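Local coordinates for protein myosin-I heavy chain (Dictyostelium discoideum, PDB 5EJR) that is the C-terminal MyTH4-FERM piece of a class VII myosin, an actin-based motor with ATPase activity involved in adhesion and the early steps of phagocytosis, at residues Gln187-Pro192 / Leu278-Gln283; Thr230-Ile235 / Asp272-Val277. One frame throughout, in Å; residues are numbered along the deposited sequence.

Contact 1 (Gln187-Pro192 / Leu278-Gln283); sequences QRKMGP and LARWEQ
M190 packs on A279, R280 and Q283 of helix 274-283 with four successive side-chain atoms. CB starts the contact by packing on A279 CB at 3.7 Å. The first torsion (chi1 -63°) sets CG anti to the carbonyl carbon. There it lies 3.9 Å from R280 NE and also near A279 CB. SD stays beside the same guanidinium nitrogen, a little farther off. Two bends follow, at chi2 and at chi3 (-82°), and the second carries CE back over the helix. CE then meets R280 CG at 3.8 Å and Q283 OE1 at 3.6 Å; M190 and Q283 approach tip to tip. R280 crosses the methionine at a slant. Its chain is extended from CG to NE, and beyond it NH2 lies 3.6 Å from K189 CB; the side chains of R280 and K189 run side by side in the same direction. The loop 187-192, between helices 164-178 and 194-205, belongs to the MyTH4 part of the chain, whereas helix 274-283 belongs to the ubiquitin-like lobe of the FERM domain. This packing is therefore one patch of the interface between the two domains of the MyTH4-FERM tail. Further along the loop, G191 O sits 3.5 Å from A279 CB. The contact buries this carbonyl oxygen, and it has no hydrogen-bonding partner in the model. E282 adds polar links at the border: OE1 bonds to Q91 and S87, and OE2 to A194 N, while P192 O also takes a bond from Q91. K189 bends its amine back to its own loop, where NZ donates to Q187 O at 2.8 Å, tilted 27° from the carbonyl plane.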
# COMPACT_ATOMS: atom_id res chain seq x y z
N GLN A 187 2.04 2.35 13.65
CA GLN A 187 3.48 2.33 13.39
C GLN A 187 3.80 2.03 11.93
O GLN A 187 3.51 0.94 11.46
CB GLN A 187 4.22 1.39 14.36
CG GLN A 187 4.24 1.93 15.80
CD GLN A 187 4.82 0.97 16.82
OE1 GLN A 187 5.16 -0.18 16.53
NE2 GLN A 187 4.91 1.44 18.06
N ARG A 188 4.34 3.05 11.21
CA ARG A 188 4.71 2.98 9.78
C ARG A 188 5.82 1.94 9.56
O ARG A 188 6.68 1.78 10.42
CB ARG A 188 5.16 4.36 9.26
CG ARG A 188 4.02 5.37 9.04
CD ARG A 188 3.29 5.20 7.70
NE ARG A 188 4.19 5.26 6.56
CZ ARG A 188 4.55 6.38 5.94
NH1 ARG A 188 4.04 7.55 6.32
NH2 ARG A 188 5.41 6.34 4.93
N LYS A 189 5.79 1.23 8.41
CA LYS A 189 6.73 0.16 8.08
C LYS A 189 7.75 0.56 7.03
O LYS A 189 8.72 -0.17 6.81
CB LYS A 189 5.97 -1.10 7.58
CG LYS A 189 4.85 -1.61 8.49
CD LYS A 189 5.36 -2.44 9.65
CE LYS A 189 4.26 -2.91 10.57
NZ LYS A 189 3.80 -1.85 11.50
N MET A 190 7.48 1.65 6.31
CA MET A 190 8.35 2.11 5.24
C MET A 190 8.69 3.57 5.43
O MET A 190 7.96 4.30 6.12
CB MET A 190 7.67 1.96 3.86
CG MET A 190 7.34 0.54 3.46
SD MET A 190 8.80 -0.45 3.05
CE MET A 190 9.09 0.05 1.37
N GLY A 191 9.78 3.98 4.77
CA GLY A 191 10.21 5.37 4.67
C GLY A 191 9.33 6.03 3.63
O GLY A 191 8.46 5.37 3.04
N PRO A 192 9.50 7.34 3.34
CA PRO A 192 8.58 7.98 2.38
C PRO A 192 8.88 7.79 0.91
O PRO A 192 10.04 7.76 0.51
CB PRO A 192 8.66 9.45 2.78
CG PRO A 192 10.08 9.61 3.27
CD PRO A 192 10.45 8.31 3.92
N LEU A 278 2.73 3.01 -1.17
CA LEU A 278 3.35 3.85 -2.19
C LEU A 278 4.87 3.69 -2.25
O LEU A 278 5.43 3.70 -3.35
CB LEU A 278 2.94 5.33 -2.08
CG LEU A 278 1.47 5.62 -2.40
CD1 LEU A 278 1.07 7.01 -1.87
CD2 LEU A 278 1.20 5.51 -3.91
N ALA A 279 5.50 3.50 -1.08
CA ALA A 279 6.95 3.28 -0.97
C ALA A 279 7.30 1.92 -1.60
O ALA A 279 8.17 1.86 -2.47
CB ALA A 279 7.37 3.33 0.48
N ARG A 280 6.51 0.87 -1.26
CA ARG A 280 6.65 -0.48 -1.84
C ARG A 280 6.57 -0.49 -3.35
O ARG A 280 7.29 -1.26 -3.98
CB ARG A 280 5.65 -1.45 -1.21
CG ARG A 280 6.14 -1.99 0.12
CD ARG A 280 5.03 -2.55 0.99
NE ARG A 280 5.50 -2.74 2.36
CZ ARG A 280 4.71 -2.79 3.43
NH1 ARG A 280 3.39 -2.64 3.31
NH2 ARG A 280 5.23 -2.97 4.64
N TRP A 281 5.73 0.38 -3.95
CA TRP A 281 5.59 0.49 -5.40
C TRP A 281 6.86 1.05 -6.02
O TRP A 281 7.21 0.67 -7.14
CB TRP A 281 4.41 1.37 -5.76
CG TRP A 281 3.04 0.78 -5.57
CD1 TRP A 281 2.72 -0.47 -5.12
CD2 TRP A 281 1.79 1.44 -5.83
NE1 TRP A 281 1.35 -0.64 -5.12
CE2 TRP A 281 0.76 0.52 -5.53
CE3 TRP A 281 1.45 2.70 -6.33
CZ2 TRP A 281 -0.59 0.83 -5.71
CZ3 TRP A 281 0.11 3.01 -6.50
CH2 TRP A 281 -0.89 2.08 -6.18
N GLU A 282 7.54 1.98 -5.30
CA GLU A 282 8.80 2.57 -5.75
C GLU A 282 9.91 1.53 -5.75
O GLU A 282 10.78 1.56 -6.61
CB GLU A 282 9.21 3.72 -4.82
CG GLU A 282 8.37 4.96 -4.95
CD GLU A 282 9.11 6.21 -4.55
OE1 GLU A 282 9.84 6.18 -3.53
OE2 GLU A 282 9.00 7.23 -5.28
N GLN A 283 9.87 0.61 -4.77
CA GLN A 283 10.82 -0.48 -4.55
C GLN A 283 10.63 -1.64 -5.53
O GLN A 283 11.54 -2.46 -5.68
CB GLN A 283 10.71 -0.99 -3.10
CG GLN A 283 10.99 0.05 -2.03
CD GLN A 283 12.16 -0.31 -1.16
OE1 GLN A 283 12.06 -1.19 -0.30
NE2 GLN A 283 13.29 0.34 -1.38

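Contact 2 (Thr230-Ile235 / Asp272-Val277); sequences TTIREI and DMIYDV
I232 has CG1 anti to its carbonyl carbon (chi1 -68°), and chi2 (-74°) then bends CD1 to 3.9 Å from I274 CB. I274 has its own CG1 anti to the backbone N, and the two side chains cross at about a right angle. The pair belongs to the ubiquitin-like lobe of the FERM domain, where helices 232-243 and 274-283 start next to each other. Just ahead of the helices, T231 and M273 form an isolated antiparallel bridge of the non-hydrogen-bonded kind, flanked by two backbone bonds. I274 N donates to T230 O at 2.9 Å with an N-H...O angle of 165°, and I232 N donates to D272 O at an equal distance. Both acceptors are also approached by CA-H groups, M273 CA on T230 O and T231 CA on D272 O. T230 O takes a further bond, from a water that in turn accepts from Y275 N, which ties this carbonyl to the first turn of helix 274-283. T231 is the N-cap of its own helix and forms a capping box with E234: OG1 accepts from E234 N, while T231 N donates to E234 OE1 from above the carboxylate plane. The apolar side chains continue into the core, where F292 of strand 290-296 touches I232, I274 and V277, and I255 of strand 253-259 touches I232 and I235. Between the two helices, I235 CD1 meets I274 CD1 methyl to methyl at 3.6 Å.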
# COMPACT_ATOMS: atom_id res chain seq x y z
N THR A 230 -2.84 7.30 7.30
CA THR A 230 -4.09 6.81 6.70
C THR A 230 -3.98 5.34 6.27
O THR A 230 -3.04 4.97 5.55
CB THR A 230 -4.55 7.74 5.57
OG1 THR A 230 -4.72 9.06 6.10
CG2 THR A 230 -5.88 7.28 4.93
N THR A 231 -4.96 4.53 6.69
CA THR A 231 -5.01 3.13 6.27
C THR A 231 -5.79 3.00 4.95
O THR A 231 -6.59 3.88 4.59
CB THR A 231 -5.66 2.24 7.32
OG1 THR A 231 -7.02 2.65 7.49
CG2 THR A 231 -4.90 2.21 8.64
N ILE A 232 -5.62 1.87 4.28
CA ILE A 232 -6.34 1.56 3.04
C ILE A 232 -7.86 1.48 3.33
O ILE A 232 -8.66 1.92 2.50
CB ILE A 232 -5.71 0.28 2.41
CG1 ILE A 232 -4.27 0.62 1.91
CG2 ILE A 232 -6.59 -0.36 1.29
CD1 ILE A 232 -4.11 1.50 0.60
N ARG A 233 -8.24 1.03 4.55
CA ARG A 233 -9.65 0.95 4.94
C ARG A 233 -10.28 2.32 4.99
O ARG A 233 -11.38 2.50 4.47
CB ARG A 233 -9.86 0.20 6.26
CG ARG A 233 -11.33 -0.00 6.66
CD ARG A 233 -12.09 -0.96 5.73
NE ARG A 233 -12.95 -0.27 4.77
CZ ARG A 233 -13.59 -0.85 3.76
NH1 ARG A 233 -13.45 -2.16 3.53
NH2 ARG A 233 -14.36 -0.14 2.95
N GLU A 234 -9.56 3.31 5.57
CA GLU A 234 -10.03 4.70 5.66
C GLU A 234 -10.17 5.36 4.29
O GLU A 234 -11.17 6.03 4.08
CB GLU A 234 -9.13 5.55 6.60
CG GLU A 234 -9.18 5.10 8.05
CD GLU A 234 -8.09 5.61 8.97
OE1 GLU A 234 -6.98 5.94 8.48
OE2 GLU A 234 -8.33 5.64 10.21
N ILE A 235 -9.18 5.19 3.37
CA ILE A 235 -9.32 5.77 2.03
C ILE A 235 -10.44 5.09 1.25
O ILE A 235 -11.09 5.78 0.46
CB ILE A 235 -8.07 5.91 1.15
CG1 ILE A 235 -7.29 4.60 1.03
CG2 ILE A 235 -7.17 7.08 1.57
CD1 ILE A 235 -6.80 4.37 -0.39
N ASP A 272 -3.14 -2.03 5.72
CA ASP A 272 -1.88 -1.42 5.33
C ASP A 272 -2.02 0.12 5.39
O ASP A 272 -3.14 0.65 5.22
CB ASP A 272 -1.51 -1.80 3.89
CG ASP A 272 -0.93 -3.18 3.63
OD1 ASP A 272 -0.82 -3.98 4.59
OD2 ASP A 272 -0.59 -3.46 2.45
N MET A 273 -0.88 0.80 5.57
CA MET A 273 -0.76 2.26 5.53
C MET A 273 -0.62 2.58 4.08
O MET A 273 0.24 1.99 3.42
CB MET A 273 0.52 2.73 6.26
CG MET A 273 0.52 2.43 7.72
SD MET A 273 -1.07 2.86 8.44
CE MET A 273 -0.53 3.51 9.94
N ILE A 274 -1.45 3.50 3.56
CA ILE A 274 -1.36 3.87 2.13
C ILE A 274 0.04 4.34 1.72
O ILE A 274 0.54 3.93 0.67
CB ILE A 274 -2.48 4.86 1.66
CG1 ILE A 274 -2.30 5.24 0.17
CG2 ILE A 274 -2.58 6.09 2.57
CD1 ILE A 274 -3.53 5.77 -0.51
N TYR A 275 0.71 5.12 2.60
CA TYR A 275 2.06 5.60 2.30
C TYR A 275 3.10 4.47 2.29
O TYR A 275 4.03 4.53 1.48
CB TYR A 275 2.46 6.76 3.22
CG TYR A 275 1.93 8.10 2.76
CD1 TYR A 275 2.09 8.53 1.44
CD2 TYR A 275 1.31 8.97 3.65
CE1 TYR A 275 1.62 9.77 1.02
CE2 TYR A 275 0.84 10.22 3.23
CZ TYR A 275 1.01 10.62 1.92
OH TYR A 275 0.54 11.84 1.50
N ASP A 276 2.90 3.40 3.10
CA ASP A 276 3.80 2.23 3.07
C ASP A 276 3.66 1.50 1.73
O ASP A 276 4.66 1.03 1.19
CB ASP A 276 3.54 1.27 4.24
CG ASP A 276 4.05 1.76 5.59
OD1 ASP A 276 4.92 2.66 5.62
OD2 ASP A 276 3.60 1.20 6.63
N VAL A 277 2.43 1.46 1.17
CA VAL A 277 2.14 0.85 -0.12
C VAL A 277 2.83 1.67 -1.22
O VAL A 277 3.44 1.08 -2.12
CB VAL A 277 0.62 0.69 -0.42
CG1 VAL A 277 0.38 0.04 -1.78
CG2 VAL A 277 -0.11 -0.07 0.68
O HOH W 1 -0.34 6.08 5.45

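Contacts 1 and 2 share helix 274-283, and their centres lie 11 Å apart. In sequence, contact 2 is nested inside the loop that contact 1 closes. D276 joins them directly: its OD2 is 2.8 Å from K189 N and its OD1 2.8 Å from M190 N, both probable hydrogen bonds. R188 NE forms a salt bridge to OD1 as well, and its guanidinium continues to E196 through NH2. R188 also packs on this helix, with NH2 3.4 Å from Y275 CB. The two uses of the helix overlap: I274 and V277 pack against 230-235, while D276, A279, R280 and Q283 meet the MyTH4 loop.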